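Local coordinates for protein gluconate kinase (Lactobacillus acidophilus, PDB 3LL3) that probably phosphorylates gluconate or a related sugar such as xylulose with ATP, as a member of the FGGY carbohydrate kinase family, at residues R370-Y381 and F408-F417. Residues are numbered along the deposited sequence; the frame is centred on the assembly and turned at random.
Sequences RAVIEGIIFNLY and FVRQLCANIF
Helix segments 370-381 and 408-417 run in the same general direction, with axes 10.0 Å apart at closest approach and crossing at -48°. They draw together toward their C-terminal ends, where the CA atoms of Tyr-381 and Phe-417 are 6.2 Å apart. Packing is knobs-into-holes. Ile-377 sits among Val-409, Leu-412, Cys-413 and Ile-416. With CG1 beside the backbone N (chi1 -60°), Ile-377 CD1 reaches Leu-412 CB at 3.7 Å. Ile-377 CG2 meets Ile-416 CD1 at 3.4 Å, a tight fit. Leu-412 in turn sits among Arg-370, Ile-373, Glu-374 and Ile-377, and Ile-416 among Glu-374, Ile-377, Phe-378 and Tyr-381. Tyr-381 turns its ring edge to the face of Phe-417, centroids 5.2 Å apart. Ile-416 O lies over the Tyr-381 ring. At the other end, the Phe-408 ring edge meets a face of the Arg-370 guanidinium. Within its own helix, Arg-370 NH1 makes a salt bridge to Glu-374 OE2 at 3.3 Å. Replacing Arg-370 with alanine would probably leave Glu-374 without this charge partner and uncover the Phe-408 edge. Tyr-471 OH and Gly-330 N also hydrogen-bond to Glu-374 OE2. Apolar and aromatic packing thus joins two C-terminal-domain helices beside the ATP site.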
loop_
_atom_site.group_PDB
_atom_site.type_symbol
_atom_site.label_atom_id
_atom_site.label_comp_id
_atom_site.label_asym_id
_atom_site.label_seq_id
_atom_site.Cartn_x
_atom_site.Cartn_y
_atom_site.Cartn_z
ATOM N N ARG A 370 -2.712 -12.936 2.585
ATOM C CA ARG A 370 -3.500 -13.419 1.471
ATOM C C ARG A 370 -3.523 -12.425 0.315
ATOM O O ARG A 370 -3.522 -12.827 -0.841
ATOM C CB ARG A 370 -4.929 -13.800 1.881
ATOM C CG ARG A 370 -5.588 -14.576 0.768
ATOM C CD ARG A 370 -7.085 -14.574 0.790
ATOM N NE ARG A 370 -7.587 -15.784 1.379
ATOM C CZ ARG A 370 -8.224 -16.753 0.729
ATOM N NH1 ARG A 370 -8.490 -16.674 -0.564
ATOM N NH2 ARG A 370 -8.615 -17.798 1.408
ATOM N N ALA A 371 -3.564 -11.135 0.630
ATOM C CA ALA A 371 -3.551 -10.110 -0.407
ATOM C C ALA A 371 -2.299 -10.229 -1.253
ATOM O O ALA A 371 -2.347 -9.970 -2.451
ATOM C CB ALA A 371 -3.652 -8.688 0.196
ATOM N N VAL A 372 -1.178 -10.594 -0.633
ATOM C CA VAL A 372 0.070 -10.752 -1.378
ATOM C C VAL A 372 -0.098 -11.869 -2.411
ATOM O O VAL A 372 0.201 -11.690 -3.595
ATOM C CB VAL A 372 1.267 -11.081 -0.459
ATOM C CG1 VAL A 372 2.462 -11.565 -1.292
ATOM C CG2 VAL A 372 1.646 -9.868 0.421
ATOM N N ILE A 373 -0.615 -13.011 -1.959
ATOM C CA ILE A 373 -0.787 -14.159 -2.846
ATOM C C ILE A 373 -1.776 -13.831 -3.949
ATOM O O ILE A 373 -1.539 -14.144 -5.116
ATOM C CB ILE A 373 -1.257 -15.417 -2.083
ATOM C CG1 ILE A 373 -0.145 -15.900 -1.159
ATOM C CG2 ILE A 373 -1.588 -16.536 -3.074
ATOM C CD1 ILE A 373 -0.622 -16.807 -0.024
ATOM N N GLU A 374 -2.892 -13.214 -3.581
ATOM C CA GLU A 374 -3.879 -12.806 -4.562
ATOM C C GLU A 374 -3.349 -11.772 -5.565
ATOM O O GLU A 374 -3.687 -11.842 -6.755
ATOM C CB GLU A 374 -5.141 -12.285 -3.888
ATOM C CG GLU A 374 -5.965 -13.390 -3.208
ATOM C CD GLU A 374 -7.093 -12.863 -2.339
ATOM O OE1 GLU A 374 -7.171 -11.627 -2.120
ATOM O OE2 GLU A 374 -7.901 -13.702 -1.860
ATOM N N GLY A 375 -2.545 -10.822 -5.079
ATOM C CA GLY A 375 -1.963 -9.805 -5.937
ATOM C C GLY A 375 -0.996 -10.413 -6.942
ATOM O O GLY A 375 -0.993 -10.047 -8.128
ATOM N N ILE A 376 -0.159 -11.334 -6.465
ATOM C CA ILE A 376 0.780 -12.019 -7.335
ATOM C C ILE A 376 0.007 -12.669 -8.490
ATOM O O ILE A 376 0.343 -12.485 -9.651
ATOM C CB ILE A 376 1.604 -13.063 -6.561
ATOM C CG1 ILE A 376 2.703 -12.370 -5.756
ATOM C CG2 ILE A 376 2.256 -14.065 -7.521
ATOM C CD1 ILE A 376 3.333 -13.240 -4.705
ATOM N N ILE A 377 -1.073 -13.363 -8.157
ATOM C CA ILE A 377 -1.888 -14.069 -9.153
ATOM C C ILE A 377 -2.686 -13.112 -10.037
ATOM O O ILE A 377 -2.842 -13.353 -11.237
ATOM C CB ILE A 377 -2.860 -15.051 -8.446
ATOM C CG1 ILE A 377 -2.063 -16.068 -7.633
ATOM C CG2 ILE A 377 -3.759 -15.772 -9.468
ATOM C CD1 ILE A 377 -2.967 -17.095 -6.901
ATOM N N PHE A 378 -3.228 -12.048 -9.437
ATOM C CA PHE A 378 -3.947 -11.027 -10.196
ATOM C C PHE A 378 -3.031 -10.429 -11.285
ATOM O O PHE A 378 -3.453 -10.177 -12.413
ATOM C CB PHE A 378 -4.439 -9.892 -9.279
ATOM C CG PHE A 378 -5.805 -10.119 -8.665
ATOM C CD1 PHE A 378 -6.837 -10.682 -9.404
ATOM C CD2 PHE A 378 -6.061 -9.708 -7.362
ATOM C CE1 PHE A 378 -8.093 -10.859 -8.852
ATOM C CE2 PHE A 378 -7.318 -9.871 -6.797
ATOM C CZ PHE A 378 -8.338 -10.447 -7.541
ATOM N N ASN A 379 -1.776 -10.189 -10.928
ATOM C CA ASN A 379 -0.818 -9.594 -11.859
ATOM C C ASN A 379 -0.634 -10.531 -13.071
ATOM O O ASN A 379 -0.652 -10.095 -14.218
ATOM C CB ASN A 379 0.503 -9.363 -11.123
ATOM C CG ASN A 379 1.571 -8.705 -11.988
ATOM O OD1 ASN A 379 2.732 -9.124 -11.965
ATOM N ND2 ASN A 379 1.196 -7.674 -12.729
ATOM N N LEU A 380 -0.483 -11.819 -12.783
ATOM C CA LEU A 380 -0.384 -12.849 -13.818
ATOM C C LEU A 380 -1.655 -12.930 -14.657
ATOM O O LEU A 380 -1.599 -13.181 -15.860
ATOM C CB LEU A 380 -0.088 -14.214 -13.184
ATOM C CG LEU A 380 1.336 -14.408 -12.640
ATOM C CD1 LEU A 380 1.371 -15.502 -11.560
ATOM C CD2 LEU A 380 2.333 -14.693 -13.740
ATOM N N TYR A 381 -2.806 -12.740 -14.021
ATOM C CA TYR A 381 -4.065 -12.798 -14.750
ATOM C C TYR A 381 -4.215 -11.568 -15.616
ATOM O O TYR A 381 -4.831 -11.613 -16.679
ATOM C CB TYR A 381 -5.235 -12.911 -13.784
ATOM C CG TYR A 381 -6.588 -12.911 -14.447
ATOM C CD1 TYR A 381 -6.977 -13.949 -15.295
ATOM C CD2 TYR A 381 -7.482 -11.889 -14.215
ATOM C CE1 TYR A 381 -8.231 -13.948 -15.891
ATOM C CE2 TYR A 381 -8.728 -11.878 -14.797
ATOM C CZ TYR A 381 -9.107 -12.908 -15.631
ATOM O OH TYR A 381 -10.370 -12.887 -16.192
ATOM N N PHE A 408 -3.721 -24.824 -2.379
ATOM C CA PHE A 408 -4.373 -23.550 -2.141
ATOM C C PHE A 408 -4.082 -22.576 -3.316
ATOM O O PHE A 408 -4.985 -21.948 -3.886
ATOM C CB PHE A 408 -3.904 -22.967 -0.805
ATOM C CG PHE A 408 -4.339 -21.541 -0.583
ATOM C CD1 PHE A 408 -5.683 -21.219 -0.512
ATOM C CD2 PHE A 408 -3.404 -20.527 -0.443
ATOM C CE1 PHE A 408 -6.092 -19.894 -0.322
ATOM C CE2 PHE A 408 -3.797 -19.206 -0.236
ATOM C CZ PHE A 408 -5.143 -18.886 -0.182
ATOM N N VAL A 409 -2.821 -22.470 -3.682
ATOM C CA VAL A 409 -2.460 -21.562 -4.780
ATOM C C VAL A 409 -2.991 -22.072 -6.121
ATOM O O VAL A 409 -3.462 -21.301 -6.940
ATOM C CB VAL A 409 -0.948 -21.302 -4.830
ATOM C CG1 VAL A 409 -0.543 -20.483 -6.092
ATOM C CG2 VAL A 409 -0.522 -20.566 -3.560
ATOM N N ARG A 410 -2.943 -23.378 -6.334
ATOM C CA ARG A 410 -3.485 -23.938 -7.566
ATOM C C ARG A 410 -4.949 -23.577 -7.710
ATOM O O ARG A 410 -5.387 -23.128 -8.770
ATOM C CB ARG A 410 -3.282 -25.454 -7.598
ATOM C CG ARG A 410 -1.830 -25.841 -7.793
ATOM C CD ARG A 410 -1.576 -27.294 -7.461
ATOM N NE ARG A 410 -0.192 -27.659 -7.744
ATOM C CZ ARG A 410 0.274 -28.903 -7.685
ATOM N NH1 ARG A 410 -0.542 -29.898 -7.334
ATOM N NH2 ARG A 410 1.545 -29.158 -7.973
ATOM N N GLN A 411 -5.707 -23.752 -6.629
ATOM C CA GLN A 411 -7.136 -23.482 -6.666
ATOM C C GLN A 411 -7.426 -22.003 -6.809
ATOM O O GLN A 411 -8.377 -21.586 -7.494
ATOM C CB GLN A 411 -7.825 -24.031 -5.398
ATOM C CG GLN A 411 -9.334 -23.902 -5.451
ATOM C CD GLN A 411 -9.936 -24.744 -6.569
ATOM O OE1 GLN A 411 -10.733 -24.258 -7.376
ATOM N NE2 GLN A 411 -9.536 -26.004 -6.633
ATOM N N LEU A 412 -6.609 -21.199 -6.138
ATOM C CA LEU A 412 -6.750 -19.752 -6.232
ATOM C C LEU A 412 -6.556 -19.291 -7.684
ATOM O O LEU A 412 -7.280 -18.424 -8.186
ATOM C CB LEU A 412 -5.720 -19.084 -5.323
ATOM C CG LEU A 412 -6.281 -17.978 -4.456
ATOM C CD1 LEU A 412 -5.286 -17.559 -3.401
ATOM C CD2 LEU A 412 -6.613 -16.825 -5.354
ATOM N N CYS A 413 -5.578 -19.879 -8.364
ATOM C CA CYS A 413 -5.352 -19.550 -9.783
ATOM C C CYS A 413 -6.579 -19.904 -10.596
ATOM O O CYS A 413 -7.036 -19.125 -11.425
ATOM C CB CYS A 413 -4.152 -20.318 -10.343
ATOM S SG CYS A 413 -2.544 -19.671 -9.811
ATOM N N ALA A 414 -7.098 -21.105 -10.364
ATOM C CA ALA A 414 -8.318 -21.553 -11.032
ATOM C C ALA A 414 -9.459 -20.557 -10.807
ATOM O O ALA A 414 -10.179 -20.204 -11.741
ATOM C CB ALA A 414 -8.721 -22.930 -10.512
ATOM N N ASN A 415 -9.633 -20.139 -9.554
ATOM C CA ASN A 415 -10.693 -19.204 -9.196
ATOM C C ASN A 415 -10.547 -17.793 -9.802
ATOM O O ASN A 415 -11.544 -17.175 -10.184
ATOM C CB ASN A 415 -10.814 -19.124 -7.675
ATOM C CG ASN A 415 -11.269 -20.440 -7.059
ATOM O OD1 ASN A 415 -11.700 -21.346 -7.769
ATOM N ND2 ASN A 415 -11.169 -20.549 -5.740
ATOM N N ILE A 416 -9.308 -17.296 -9.873
ATOM C CA ILE A 416 -9.022 -15.990 -10.469
ATOM C C ILE A 416 -9.051 -16.021 -11.997
ATOM O O ILE A 416 -9.692 -15.170 -12.620
ATOM C CB ILE A 416 -7.681 -15.429 -9.962
ATOM C CG1 ILE A 416 -7.838 -14.972 -8.506
ATOM C CG2 ILE A 416 -7.192 -14.289 -10.851
ATOM C CD1 ILE A 416 -6.527 -14.616 -7.838
ATOM N N PHE A 417 -8.367 -16.987 -12.602
ATOM C CA PHE A 417 -8.404 -17.151 -14.059
ATOM C C PHE A 417 -9.777 -17.636 -14.551
ATOM O O PHE A 417 -10.158 -17.381 -15.691
ATOM C CB PHE A 417 -7.303 -18.116 -14.542
ATOM C CG PHE A 417 -5.911 -17.508 -14.591
ATOM C CD1 PHE A 417 -5.257 -17.342 -15.802
ATOM C CD2 PHE A 417 -5.257 -17.125 -13.427
ATOM C CE1 PHE A 417 -3.962 -16.789 -15.858
ATOM C CE2 PHE A 417 -3.977 -16.582 -13.464
ATOM C CZ PHE A 417 -3.326 -16.400 -14.687
#